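Side-chain contacts in kinesin-like protein (Caenorhabditis elegans, PDB 5X3E), which probably couples ATP binding and hydrolysis to movement along microtubules, as a kinesin-6 motor, and is seen here in its apo state: residues L115-G120 with H393-Y398; G125-M130 with K290-S295; I161-P164 with F170-R173; A306-A309 with S314-P317; L370-K375 with N380-P385. All coordinates share one frame; numbering follows the deposited sequence.

The five contacts sample one kinesin motor domain from its nucleotide-binding side to its far tip. Contacts 1 and 2, whose centres lie 15 Å apart, share the P-loop: strand 114-119 leads into it, helix 126-130 leaves it, and K126 NZ probably bonds back to G120 O. Contact 5, with its centre 16 Å from that of contact 1, touches it where L370 meets the backbone of Y398. Contacts 3 and 4, centres 12 Å apart, form a separate patch on the other side of the domain from contact 2, joined by Y316 OH and R173 O. Contact 4 lies about 39 Å, centre to centre, from the probable nucleotide site of contact 2.

Contact 1: residues L115-G120 with H393-Y398; sequences LLFTYG and HLFKNY. With SO4 (sulfate ion), chain M.
Strand 115-119 comes nearest to the helical segment 393-398 at its first residue, where the CA atoms of L115 and Y398 are 7.4 Å apart, a separation bridged by side chains alone. L115 is the wedge. With its CG turned away from the backbone N (chi1 173°), it lays CB over the face of the Y398 ring, 3.7 Å from the centroid, and sends CD1 over a face of F395, 4.1 Å from that centroid. Its other methyl fills the angle between the two aromatics, CD2 lying 3.7 Å from Y398 CG and 3.8 Å from F395 CG. F117, two residues further along the strand, adds an offset edge-to-face pair: its edge points at the face of F395, with the planes at 89° and the centroids 5.6 Å apart. The strand is a central one of the P-loop NTPase sheet, running parallel to strands 325-333 and 404-411 on its two flanks and leading straight into the P-loop. F395, at the N-cap position of the second short helix, also packs on C330 and V332 of strand 325-333, while Y398 rests on I405 of strand 404-411. Elsewhere on the helical segment, H393 NE2 and K396 NZ make weak hydrogen bonds to a sulfate ion, probably from the crystallisation liquor, which R387 and H248 also bind.

Contact 2: residues G125-M130 with K290-S295; sequences GKTYTM and KDSSRS
T127 and S292 meet in a slight polar surface contact, hydroxyl to hydroxyl, between the start of the helix that follows the P-loop and the loop that precedes strand 296-307. Only 69 Å² is buried. The touch consists of one weak hydrogen bond, S292 OG to T127 OG1 at 3.3 Å, with the serine as donor. Both hydroxyls are brought to it by their first torsions: T127 OG1 lies beside its backbone N with the methyl CG2 turned from that atom, and S292 OG stands between its own backbone N and carbonyl carbon (chi1 63°). The residues around T127 have the glycine-lysine-threonine sequence of a Walker A motif, and the run of S292 to S295 matches the SSRS of kinesin switch I, so the contact probably spans the nucleotide pocket of the apo motor. A bound sulfate lies about 4 Å from the side chain of T127. The helix itself is fastened at its first turn, where G125 O accepts from T129 N and T129 OG1, each at 2.7 Å, from opposite faces of the carbonyl plane. Beyond the pair, S293 OG bonds to R339 and R294 forms a salt bridge with E352 of helix 350-375. Below helix 126-130, K126 and M130 pack on T118 of strand 114-119, T127 touches D333 at the end of strand 325-333, and S295 leans on Y225 of strand 213-225.

Contact 3: residues I161-P164 with F170-R173; sequences IFYP and FEIR. With SO4 (sulfate ion), chain O; SO4 (sulfate ion), chain G.
Y163 lies with its ring held between the side chains of E171, on the opposing strand, and R173, just past its end. Over one face comes E171, whose CB is 3.3 Å from Y163 CZ; over the other lies the guanidinium of R173 in a cation-pi contact, CZ 4.0 Å from the ring centroid and the two planes 30° apart. A chi1 of 64°, with CG flanked by the main-chain N and C, puts the ring there. R173, extended from CG to NE, crosses the tyrosine at about a right angle, bonds to C160 O through NH1 and reaches a sulfate by weak bonds. E171 turns its carboxylate away, to S321. A serine in place of Y163 would probably leave the guanidinium of R173 without its aromatic support and uncover E171 CB. On the other face of the sheet F162 and I172 lie side by side, with CD1 of F162 4.0 Å from CG1 of I172; P164 CG meets F170 CE1 at 4.0 Å. Y163 and E171 exchange backbone bonds, and R173 N closes on I161 O at 2.8 Å. Antiparallel pairing of strands 162-165 and 169-172, neighbours in the chain, makes this a two-stranded beta hairpin.

Contact 4: residues A306-A309 with S314-P317; sequences APRA and SVYP
A309 and Y316 are joined directly by a backbone hydrogen bond from A309 N to Y316 O of 2.8 Å that is almost straight at the hydrogen (168°). It belongs to a single bridge of R308 with P317, supported by a CA-H...O contact from P317 CA to P307 O; one residue further on, P307 also bonds to the backbone of T318. A second group of bonds runs through water. One molecule accepts from R308 NE at 2.8 Å and from Y316 N at 3.0 Å, and lies 2.7 Å from S314 O and 2.9 Å from A309 O, so that it sits among four polar groups of the two segments. R308 takes part twice. Its chain is fully extended, with CG opposite the backbone N (chi1 -177°), which carries the guanidinium alongside the second segment; there S314 O lies in the guanidinium plane at its edge and receives a long, weak bond from NH2 (3.4 Å), while V315 CG2 sits over one face. An apolar contact comes late in strand 296-307, where A306 CB meets P317 CB at 3.7 Å and both residues rest on F162 of the neighbouring hairpin. The ring of Y316 turns away from this contact and gives its hydroxyl to R173 O. A single bridge and a water thus join the two arms of an irregular chain reversal, here at the far end of the central sheet between the antiparallel neighbours 296-307 and 325-333.

Contact 5: residues L370-K375 with N380-P385; sequences LRRNQK and NLEQVP
N373 holds its amide beside its own backbone N (chi1 -73°), directed out from the helix, and E382 swings its CG back over its main chain (chi1 43°), which brings the carboxylate toward R372. The contact joins the last turns of helix 350-375, which probably corresponds to the switch II helix of kinesins, to the loop that doubles back along it before helix 390-394. The amide of N373 grips the backbone of one residue with both ends: OD1 accepts from E382 N at 3.0 Å, and ND2 donates to E382 O at 3.1 Å, in the carbonyl plane. A side chain thus stands in for a neighbouring backbone strand. A leucine here would probably leave E382 N and O without these partners and free the loop to shift from the helix. The carboxylate forms a weak salt bridge, R372 NH1 to E382 OE2 at 3.5 Å, with OE2 near the guanidinium plane at its edge and the two planes 43° apart. Carbon atoms flank the amide: L381 CB lies against OD1 of N373, V384 also packs on C366 and V369 of the same helix, and its methyl CG2 stands 4.1 Å from N373 ND2.

Contact 1: residues L115-G120 with H393-Y398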
# COMPACT_ATOMS: atom_id res chain seq x y z
N LEU A 115 0.10 -3.75 -5.45
CA LEU A 115 0.28 -3.93 -4.01
C LEU A 115 1.75 -3.76 -3.66
O LEU A 115 2.62 -4.34 -4.31
CB LEU A 115 -0.22 -5.31 -3.57
CG LEU A 115 0.03 -5.75 -2.13
CD1 LEU A 115 -0.57 -4.76 -1.14
CD2 LEU A 115 -0.57 -7.13 -1.90
N LEU A 116 2.02 -2.96 -2.63
CA LEU A 116 3.40 -2.68 -2.21
C LEU A 116 3.51 -2.82 -0.70
O LEU A 116 2.77 -2.16 0.04
CB LEU A 116 3.84 -1.29 -2.66
CG LEU A 116 5.33 -0.93 -2.65
CD1 LEU A 116 5.49 0.22 -3.59
CD2 LEU A 116 5.85 -0.53 -1.27
N PHE A 117 4.43 -3.67 -0.25
CA PHE A 117 4.74 -3.85 1.16
C PHE A 117 6.10 -3.23 1.49
O PHE A 117 7.02 -3.26 0.67
CB PHE A 117 4.82 -5.33 1.55
CG PHE A 117 3.55 -6.10 1.36
CD1 PHE A 117 2.55 -6.04 2.32
CD2 PHE A 117 3.38 -6.92 0.26
CE1 PHE A 117 1.38 -6.77 2.16
CE2 PHE A 117 2.22 -7.64 0.10
CZ PHE A 117 1.22 -7.57 1.05
N THR A 118 6.22 -2.70 2.70
CA THR A 118 7.51 -2.45 3.32
C THR A 118 7.65 -3.38 4.51
O THR A 118 6.78 -3.43 5.38
CB THR A 118 7.68 -0.98 3.75
OG1 THR A 118 6.61 -0.59 4.61
CG2 THR A 118 7.72 -0.06 2.54
N TYR A 119 8.74 -4.15 4.53
CA TYR A 119 8.98 -5.19 5.52
C TYR A 119 10.30 -4.93 6.23
O TYR A 119 11.22 -4.34 5.66
CB TYR A 119 9.00 -6.57 4.85
CG TYR A 119 9.16 -7.73 5.80
CD1 TYR A 119 8.06 -8.38 6.33
CD2 TYR A 119 10.43 -8.19 6.15
CE1 TYR A 119 8.21 -9.45 7.19
CE2 TYR A 119 10.58 -9.25 7.02
CZ TYR A 119 9.47 -9.88 7.53
OH TYR A 119 9.61 -10.94 8.40
N GLY A 120 10.40 -5.37 7.48
CA GLY A 120 11.66 -5.30 8.19
C GLY A 120 11.46 -5.12 9.68
O GLY A 120 10.35 -5.15 10.20
N HIS A 393 -5.62 -12.68 4.12
CA HIS A 393 -6.95 -12.80 3.55
C HIS A 393 -7.33 -11.54 2.78
O HIS A 393 -7.93 -11.62 1.69
CB HIS A 393 -7.95 -13.09 4.67
CG HIS A 393 -9.32 -13.46 4.19
ND1 HIS A 393 -10.45 -13.28 4.97
CD2 HIS A 393 -9.75 -14.03 3.04
CE1 HIS A 393 -11.51 -13.70 4.31
NE2 HIS A 393 -11.12 -14.16 3.13
N LEU A 394 -6.98 -10.37 3.31
CA LEU A 394 -7.32 -9.11 2.67
C LEU A 394 -6.67 -8.96 1.30
O LEU A 394 -7.21 -8.26 0.43
CB LEU A 394 -6.91 -7.95 3.58
CG LEU A 394 -7.18 -6.53 3.12
CD1 LEU A 394 -8.66 -6.32 2.85
CD2 LEU A 394 -6.67 -5.54 4.16
N PHE A 395 -5.53 -9.62 1.07
CA PHE A 395 -4.85 -9.55 -0.22
C PHE A 395 -4.93 -10.87 -0.98
O PHE A 395 -4.00 -11.24 -1.71
CB PHE A 395 -3.40 -9.10 -0.02
CG PHE A 395 -3.28 -7.81 0.73
CD1 PHE A 395 -3.82 -6.64 0.21
CD2 PHE A 395 -2.65 -7.76 1.96
CE1 PHE A 395 -3.73 -5.44 0.90
CE2 PHE A 395 -2.56 -6.57 2.66
CZ PHE A 395 -3.10 -5.41 2.13
N LYS A 396 -6.04 -11.59 -0.81
CA LYS A 396 -6.24 -12.86 -1.50
C LYS A 396 -6.09 -12.70 -3.01
O LYS A 396 -5.41 -13.51 -3.66
CB LYS A 396 -7.61 -13.43 -1.14
CG LYS A 396 -8.13 -14.47 -2.11
CD LYS A 396 -9.58 -14.81 -1.83
CE LYS A 396 -10.36 -15.03 -3.12
NZ LYS A 396 -11.83 -15.11 -2.89
N ASN A 397 -6.72 -11.67 -3.59
CA ASN A 397 -6.69 -11.49 -5.03
C ASN A 397 -5.26 -11.38 -5.55
O ASN A 397 -4.88 -12.05 -6.51
CB ASN A 397 -7.51 -10.26 -5.42
CG ASN A 397 -8.94 -10.34 -4.93
OD1 ASN A 397 -9.41 -9.48 -4.19
ND2 ASN A 397 -9.65 -11.39 -5.35
N TYR A 398 -4.45 -10.53 -4.90
CA TYR A 398 -3.05 -10.37 -5.30
C TYR A 398 -2.28 -11.68 -5.15
O TYR A 398 -1.53 -12.08 -6.05
CB TYR A 398 -2.40 -9.26 -4.47
CG TYR A 398 -2.96 -7.88 -4.67
CD1 TYR A 398 -3.90 -7.35 -3.79
CD2 TYR A 398 -2.57 -7.09 -5.75
CE1 TYR A 398 -4.42 -6.08 -3.96
CE2 TYR A 398 -3.08 -5.81 -5.93
CZ TYR A 398 -4.01 -5.31 -5.04
OH TYR A 398 -4.52 -4.05 -5.21
S SO4 M . -13.89 -15.26 1.40
O1 SO4 M . -14.39 -13.94 1.79
O2 SO4 M . -12.77 -15.13 0.47
O3 SO4 M . -13.48 -15.98 2.59
O4 SO4 M . -14.96 -16.01 0.73

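Contact 2: residues G125-M130 with K290-S295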
# COMPACT_ATOMS: atom_id res chain seq x y z
N GLY A 125 14.30 1.58 8.58
CA GLY A 125 14.02 2.48 7.49
C GLY A 125 12.71 2.18 6.79
O GLY A 125 12.43 2.76 5.73
N LYS A 126 11.89 1.31 7.39
CA LYS A 126 10.61 0.92 6.80
C LYS A 126 9.64 2.09 6.73
O LYS A 126 9.03 2.35 5.68
CB LYS A 126 10.05 -0.24 7.62
CG LYS A 126 8.60 -0.58 7.45
CD LYS A 126 8.18 -1.48 8.61
CE LYS A 126 9.13 -2.65 8.73
NZ LYS A 126 9.47 -2.93 10.15
N THR A 127 9.47 2.82 7.83
CA THR A 127 8.63 4.01 7.82
C THR A 127 9.28 5.14 7.03
O THR A 127 8.59 5.90 6.33
CB THR A 127 8.34 4.47 9.26
OG1 THR A 127 7.54 3.48 9.93
CG2 THR A 127 7.62 5.82 9.29
N TYR A 128 10.61 5.26 7.09
CA TYR A 128 11.31 6.26 6.27
C TYR A 128 11.08 6.01 4.79
O TYR A 128 10.82 6.94 4.02
CB TYR A 128 12.80 6.27 6.59
CG TYR A 128 13.62 7.17 5.69
CD1 TYR A 128 13.61 8.55 5.84
CD2 TYR A 128 14.42 6.63 4.69
CE1 TYR A 128 14.37 9.36 5.02
CE2 TYR A 128 15.17 7.43 3.86
CZ TYR A 128 15.14 8.79 4.03
OH TYR A 128 15.90 9.58 3.20
N THR A 129 11.16 4.74 4.37
CA THR A 129 10.91 4.39 2.98
C THR A 129 9.48 4.73 2.57
O THR A 129 9.25 5.30 1.49
CB THR A 129 11.19 2.91 2.77
OG1 THR A 129 12.58 2.65 3.00
CG2 THR A 129 10.80 2.48 1.36
N MET A 130 8.51 4.43 3.44
CA MET A 130 7.10 4.56 3.07
C MET A 130 6.64 6.01 3.14
O MET A 130 6.00 6.51 2.21
CB MET A 130 6.24 3.69 3.98
CG MET A 130 4.76 3.78 3.66
SD MET A 130 4.34 2.97 2.10
CE MET A 130 4.29 1.26 2.62
N LYS A 290 0.84 3.91 20.16
CA LYS A 290 1.07 2.60 19.55
C LYS A 290 2.02 2.75 18.36
O LYS A 290 1.82 3.62 17.51
CB LYS A 290 -0.25 1.98 19.10
CG LYS A 290 -0.12 0.58 18.52
CD LYS A 290 -1.46 -0.12 18.47
CE LYS A 290 -2.45 0.62 17.59
NZ LYS A 290 -3.77 -0.07 17.56
N ASP A 291 3.05 1.91 18.32
CA ASP A 291 4.06 2.01 17.28
C ASP A 291 3.56 1.42 15.97
O ASP A 291 2.72 0.52 15.95
CB ASP A 291 5.35 1.31 17.72
CG ASP A 291 5.91 1.87 19.00
OD1 ASP A 291 5.71 3.08 19.26
OD2 ASP A 291 6.54 1.11 19.76
N SER A 292 4.10 1.94 14.86
CA SER A 292 3.77 1.39 13.56
C SER A 292 4.30 -0.02 13.40
O SER A 292 3.84 -0.76 12.52
CB SER A 292 4.34 2.29 12.46
OG SER A 292 5.76 2.35 12.51
N SER A 293 5.26 -0.41 14.23
CA SER A 293 5.75 -1.77 14.28
C SER A 293 4.78 -2.73 14.96
O SER A 293 4.95 -3.95 14.83
CB SER A 293 7.09 -1.80 15.02
OG SER A 293 6.94 -1.30 16.33
N ARG A 294 3.79 -2.22 15.68
CA ARG A 294 2.85 -3.08 16.38
C ARG A 294 1.65 -3.48 15.53
O ARG A 294 0.88 -4.34 15.95
CB ARG A 294 2.37 -2.38 17.66
CG ARG A 294 3.48 -2.04 18.64
CD ARG A 294 2.98 -1.14 19.78
NE ARG A 294 1.99 -1.81 20.62
CZ ARG A 294 1.42 -1.27 21.69
NH1 ARG A 294 1.73 -0.03 22.06
NH2 ARG A 294 0.53 -1.96 22.39
N SER A 295 1.49 -2.89 14.34
CA SER A 295 0.32 -3.19 13.51
C SER A 295 0.68 -3.05 12.04
O SER A 295 1.72 -2.49 11.68
CB SER A 295 -0.86 -2.27 13.84
OG SER A 295 -0.52 -0.91 13.63

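Contact 3: residues I161-P164 with F170-R173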
# COMPACT_ATOMS: atom_id res chain seq x y z
N ILE A 161 -20.02 13.45 -7.22
CA ILE A 161 -20.58 12.87 -8.43
C ILE A 161 -20.54 11.35 -8.35
O ILE A 161 -21.57 10.68 -8.30
CB ILE A 161 -19.85 13.40 -9.68
CG1 ILE A 161 -20.02 14.91 -9.80
CG2 ILE A 161 -20.40 12.74 -10.94
CD1 ILE A 161 -19.01 15.58 -10.71
N PHE A 162 -19.33 10.79 -8.30
CA PHE A 162 -19.17 9.43 -7.80
C PHE A 162 -19.35 9.44 -6.29
O PHE A 162 -19.06 10.43 -5.62
CB PHE A 162 -17.78 8.88 -8.12
CG PHE A 162 -17.49 8.75 -9.59
CD1 PHE A 162 -17.91 7.64 -10.30
CD2 PHE A 162 -16.74 9.72 -10.25
CE1 PHE A 162 -17.61 7.51 -11.64
CE2 PHE A 162 -16.45 9.59 -11.59
CZ PHE A 162 -16.88 8.49 -12.29
N TYR A 163 -19.85 8.32 -5.75
CA TYR A 163 -19.95 8.19 -4.30
C TYR A 163 -20.05 6.72 -3.92
O TYR A 163 -20.66 5.94 -4.65
CB TYR A 163 -21.14 8.99 -3.74
CG TYR A 163 -22.51 8.52 -4.20
CD1 TYR A 163 -23.04 8.93 -5.42
CD2 TYR A 163 -23.28 7.70 -3.39
CE1 TYR A 163 -24.30 8.52 -5.82
CE2 TYR A 163 -24.54 7.28 -3.79
CZ TYR A 163 -25.04 7.70 -5.00
OH TYR A 163 -26.29 7.28 -5.40
N PRO A 164 -19.47 6.33 -2.79
CA PRO A 164 -19.49 4.91 -2.39
C PRO A 164 -20.89 4.42 -2.07
O PRO A 164 -21.69 5.14 -1.47
CB PRO A 164 -18.60 4.89 -1.13
CG PRO A 164 -17.90 6.20 -1.11
CD PRO A 164 -18.78 7.17 -1.81
N PHE A 170 -19.68 1.88 -6.34
CA PHE A 170 -19.80 3.32 -6.49
C PHE A 170 -21.00 3.66 -7.37
O PHE A 170 -21.29 2.94 -8.33
CB PHE A 170 -18.52 3.94 -7.09
CG PHE A 170 -17.35 3.91 -6.15
CD1 PHE A 170 -17.11 4.97 -5.28
CD2 PHE A 170 -16.52 2.80 -6.09
CE1 PHE A 170 -16.05 4.93 -4.39
CE2 PHE A 170 -15.46 2.76 -5.20
CZ PHE A 170 -15.22 3.82 -4.35
N GLU A 171 -21.69 4.74 -7.05
CA GLU A 171 -22.82 5.22 -7.83
C GLU A 171 -22.51 6.61 -8.37
O GLU A 171 -21.46 7.18 -8.09
CB GLU A 171 -24.11 5.23 -7.00
CG GLU A 171 -24.53 3.89 -6.44
CD GLU A 171 -24.88 2.89 -7.52
OE1 GLU A 171 -25.27 3.32 -8.63
OE2 GLU A 171 -24.75 1.67 -7.27
N ILE A 172 -23.45 7.15 -9.15
CA ILE A 172 -23.26 8.43 -9.83
C ILE A 172 -24.50 9.30 -9.64
O ILE A 172 -25.60 8.91 -10.04
CB ILE A 172 -22.96 8.24 -11.32
CG1 ILE A 172 -21.68 7.42 -11.50
CG2 ILE A 172 -22.86 9.60 -12.02
CD1 ILE A 172 -21.44 6.90 -12.89
N ARG A 173 -24.31 10.47 -9.03
CA ARG A 173 -25.34 11.50 -8.92
C ARG A 173 -25.41 12.33 -10.19
O ARG A 173 -24.46 12.40 -10.97
CB ARG A 173 -25.07 12.43 -7.74
CG ARG A 173 -25.20 11.82 -6.38
CD ARG A 173 -25.13 12.88 -5.32
NE ARG A 173 -25.16 12.30 -3.99
CZ ARG A 173 -24.09 11.88 -3.34
NH1 ARG A 173 -22.89 11.99 -3.89
NH2 ARG A 173 -24.21 11.36 -2.13
S SO4 O . -21.67 10.68 -0.10
O1 SO4 O . -20.98 11.46 -1.12
O2 SO4 O . -20.70 10.20 0.88
O3 SO4 O . -22.34 9.54 -0.72
O4 SO4 O . -22.67 11.52 0.57
S SO4 G . -18.59 -0.51 -9.02
O1 SO4 G . -18.60 -0.21 -10.45
O2 SO4 G . -17.37 -1.24 -8.70
O3 SO4 G . -18.66 0.72 -8.24
O4 SO4 G . -19.74 -1.34 -8.71

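Contact 4: residues A306-A309 with S314-P317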
# COMPACT_ATOMS: atom_id res chain seq x y z
N ALA A 306 -15.12 6.20 -14.99
CA ALA A 306 -16.34 5.93 -15.75
C ALA A 306 -16.23 6.61 -17.10
O ALA A 306 -15.56 7.65 -17.22
CB ALA A 306 -17.60 6.41 -15.01
N PRO A 307 -16.86 6.06 -18.14
CA PRO A 307 -16.78 6.66 -19.47
C PRO A 307 -17.26 8.11 -19.48
O PRO A 307 -18.32 8.43 -18.93
CB PRO A 307 -17.69 5.76 -20.32
CG PRO A 307 -17.68 4.46 -19.62
CD PRO A 307 -17.55 4.76 -18.15
N ARG A 308 -16.48 8.97 -20.11
CA ARG A 308 -16.84 10.38 -20.20
C ARG A 308 -18.07 10.57 -21.07
O ARG A 308 -18.21 9.93 -22.12
CB ARG A 308 -15.68 11.21 -20.75
CG ARG A 308 -16.02 12.69 -20.76
CD ARG A 308 -14.90 13.58 -21.22
NE ARG A 308 -15.33 14.97 -21.22
CZ ARG A 308 -14.62 15.98 -21.69
NH1 ARG A 308 -13.42 15.76 -22.22
NH2 ARG A 308 -15.10 17.22 -21.64
N ALA A 309 -18.96 11.44 -20.63
CA ALA A 309 -20.19 11.71 -21.37
C ALA A 309 -19.93 12.70 -22.50
O ALA A 309 -19.22 13.69 -22.33
CB ALA A 309 -21.27 12.25 -20.43
N SER A 314 -19.26 20.15 -19.96
CA SER A 314 -18.60 19.85 -18.70
C SER A 314 -17.85 18.53 -18.80
O SER A 314 -17.91 17.82 -19.80
CB SER A 314 -19.61 19.84 -17.55
OG SER A 314 -20.58 18.83 -17.74
N VAL A 315 -17.12 18.22 -17.74
CA VAL A 315 -16.44 16.94 -17.58
C VAL A 315 -17.30 16.10 -16.65
O VAL A 315 -17.36 16.37 -15.45
CB VAL A 315 -15.02 17.12 -17.04
CG1 VAL A 315 -14.33 15.77 -16.94
CG2 VAL A 315 -14.25 18.08 -17.92
N TYR A 316 -17.99 15.12 -17.20
CA TYR A 316 -18.97 14.37 -16.43
C TYR A 316 -19.02 12.94 -16.94
O TYR A 316 -18.84 12.70 -18.14
CB TYR A 316 -20.36 15.02 -16.51
CG TYR A 316 -21.15 14.87 -15.24
CD1 TYR A 316 -20.94 15.73 -14.17
CD2 TYR A 316 -22.12 13.88 -15.11
CE1 TYR A 316 -21.66 15.60 -13.00
CE2 TYR A 316 -22.84 13.75 -13.94
CZ TYR A 316 -22.60 14.61 -12.89
OH TYR A 316 -23.31 14.49 -11.72
N PRO A 317 -19.27 11.97 -16.06
CA PRO A 317 -19.42 10.58 -16.52
C PRO A 317 -20.79 10.33 -17.11
O PRO A 317 -21.75 11.06 -16.86
CB PRO A 317 -19.23 9.78 -15.23
CG PRO A 317 -19.75 10.69 -14.16
CD PRO A 317 -19.32 12.07 -14.59
O HOH W 1 -17.88 15.17 -20.21

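Contact 5: residues L370-K375 with N380-P385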
# COMPACT_ATOMS: atom_id res chain seq x y z
N LEU A 370 2.73 -18.36 -4.39
CA LEU A 370 2.49 -17.50 -5.55
C LEU A 370 3.59 -17.66 -6.59
O LEU A 370 3.31 -17.73 -7.79
CB LEU A 370 2.39 -16.04 -5.12
CG LEU A 370 2.29 -15.02 -6.26
CD1 LEU A 370 1.03 -15.25 -7.09
CD2 LEU A 370 2.32 -13.60 -5.72
N ARG A 371 4.85 -17.71 -6.15
CA ARG A 371 5.95 -17.87 -7.09
C ARG A 371 5.86 -19.19 -7.83
O ARG A 371 6.09 -19.24 -9.05
CB ARG A 371 7.28 -17.77 -6.35
CG ARG A 371 7.73 -16.36 -6.05
CD ARG A 371 8.84 -16.40 -5.03
NE ARG A 371 9.41 -15.08 -4.77
CZ ARG A 371 10.05 -14.77 -3.65
NH1 ARG A 371 10.20 -15.68 -2.69
NH2 ARG A 371 10.54 -13.56 -3.48
N ARG A 372 5.55 -20.28 -7.13
CA ARG A 372 5.47 -21.58 -7.79
C ARG A 372 4.33 -21.61 -8.79
O ARG A 372 4.45 -22.19 -9.87
CB ARG A 372 5.30 -22.69 -6.76
CG ARG A 372 6.35 -22.71 -5.67
CD ARG A 372 6.20 -23.93 -4.78
NE ARG A 372 7.02 -23.84 -3.57
CZ ARG A 372 6.53 -23.59 -2.36
NH1 ARG A 372 5.22 -23.42 -2.20
NH2 ARG A 372 7.34 -23.52 -1.32
N ASN A 373 3.20 -20.98 -8.44
CA ASN A 373 2.07 -20.94 -9.37
C ASN A 373 2.41 -20.16 -10.63
O ASN A 373 1.92 -20.49 -11.72
CB ASN A 373 0.84 -20.35 -8.69
CG ASN A 373 0.20 -21.29 -7.69
OD1 ASN A 373 0.29 -22.51 -7.81
ND2 ASN A 373 -0.46 -20.73 -6.69
N GLN A 374 3.24 -19.12 -10.52
CA GLN A 374 3.57 -18.33 -11.70
C GLN A 374 4.43 -19.09 -12.70
O GLN A 374 4.52 -18.67 -13.85
CB GLN A 374 4.26 -17.03 -11.28
CG GLN A 374 3.34 -16.03 -10.58
CD GLN A 374 4.09 -14.87 -9.96
OE1 GLN A 374 5.27 -14.97 -9.62
NE2 GLN A 374 3.40 -13.74 -9.81
N LYS A 375 5.04 -20.19 -12.28
CA LYS A 375 5.83 -21.02 -13.18
C LYS A 375 5.08 -22.27 -13.64
O LYS A 375 5.54 -22.94 -14.56
CB LYS A 375 7.14 -21.45 -12.51
CG LYS A 375 7.94 -20.30 -11.90
CD LYS A 375 9.06 -20.83 -11.02
CE LYS A 375 9.78 -19.71 -10.30
NZ LYS A 375 10.81 -20.22 -9.36
N ASN A 380 -3.01 -28.03 -12.07
CA ASN A 380 -1.94 -28.49 -11.19
C ASN A 380 -1.28 -27.34 -10.43
O ASN A 380 -0.09 -27.41 -10.10
CB ASN A 380 -0.88 -29.29 -11.96
CG ASN A 380 -1.32 -30.70 -12.27
OD1 ASN A 380 -2.08 -31.30 -11.50
ND2 ASN A 380 -0.84 -31.25 -13.38
N LEU A 381 -2.02 -26.28 -10.13
CA LEU A 381 -1.48 -25.20 -9.32
C LEU A 381 -2.04 -25.30 -7.91
O LEU A 381 -3.19 -25.71 -7.71
CB LEU A 381 -1.79 -23.83 -9.94
CG LEU A 381 -3.18 -23.35 -10.38
CD1 LEU A 381 -4.13 -23.11 -9.22
CD2 LEU A 381 -3.05 -22.08 -11.23
N GLU A 382 -1.22 -24.94 -6.93
CA GLU A 382 -1.53 -25.22 -5.53
C GLU A 382 -2.22 -24.05 -4.84
O GLU A 382 -2.05 -22.89 -5.20
CB GLU A 382 -0.27 -25.61 -4.75
CG GLU A 382 0.95 -24.78 -5.03
CD GLU A 382 2.15 -25.26 -4.23
OE1 GLU A 382 1.94 -25.95 -3.21
OE2 GLU A 382 3.29 -24.95 -4.62
N GLN A 383 -3.00 -24.41 -3.82
CA GLN A 383 -3.80 -23.45 -3.08
C GLN A 383 -2.91 -22.49 -2.30
O GLN A 383 -1.87 -22.88 -1.75
CB GLN A 383 -4.74 -24.19 -2.12
CG GLN A 383 -5.57 -23.31 -1.20
CD GLN A 383 -6.66 -22.56 -1.94
OE1 GLN A 383 -6.80 -21.34 -1.78
NE2 GLN A 383 -7.43 -23.27 -2.75
N VAL A 384 -3.31 -21.22 -2.26
CA VAL A 384 -2.64 -20.20 -1.47
C VAL A 384 -3.28 -20.19 -0.09
O VAL A 384 -4.50 -20.01 0.01
CB VAL A 384 -2.74 -18.82 -2.13
CG1 VAL A 384 -2.02 -17.78 -1.30
CG2 VAL A 384 -2.17 -18.86 -3.53
N PRO A 385 -2.52 -20.40 0.99
CA PRO A 385 -3.09 -20.49 2.35
C PRO A 385 -3.45 -19.12 2.92
O PRO A 385 -3.05 -18.75 4.03
CB PRO A 385 -1.97 -21.17 3.13
CG PRO A 385 -0.72 -20.74 2.44
CD PRO A 385 -1.06 -20.67 0.98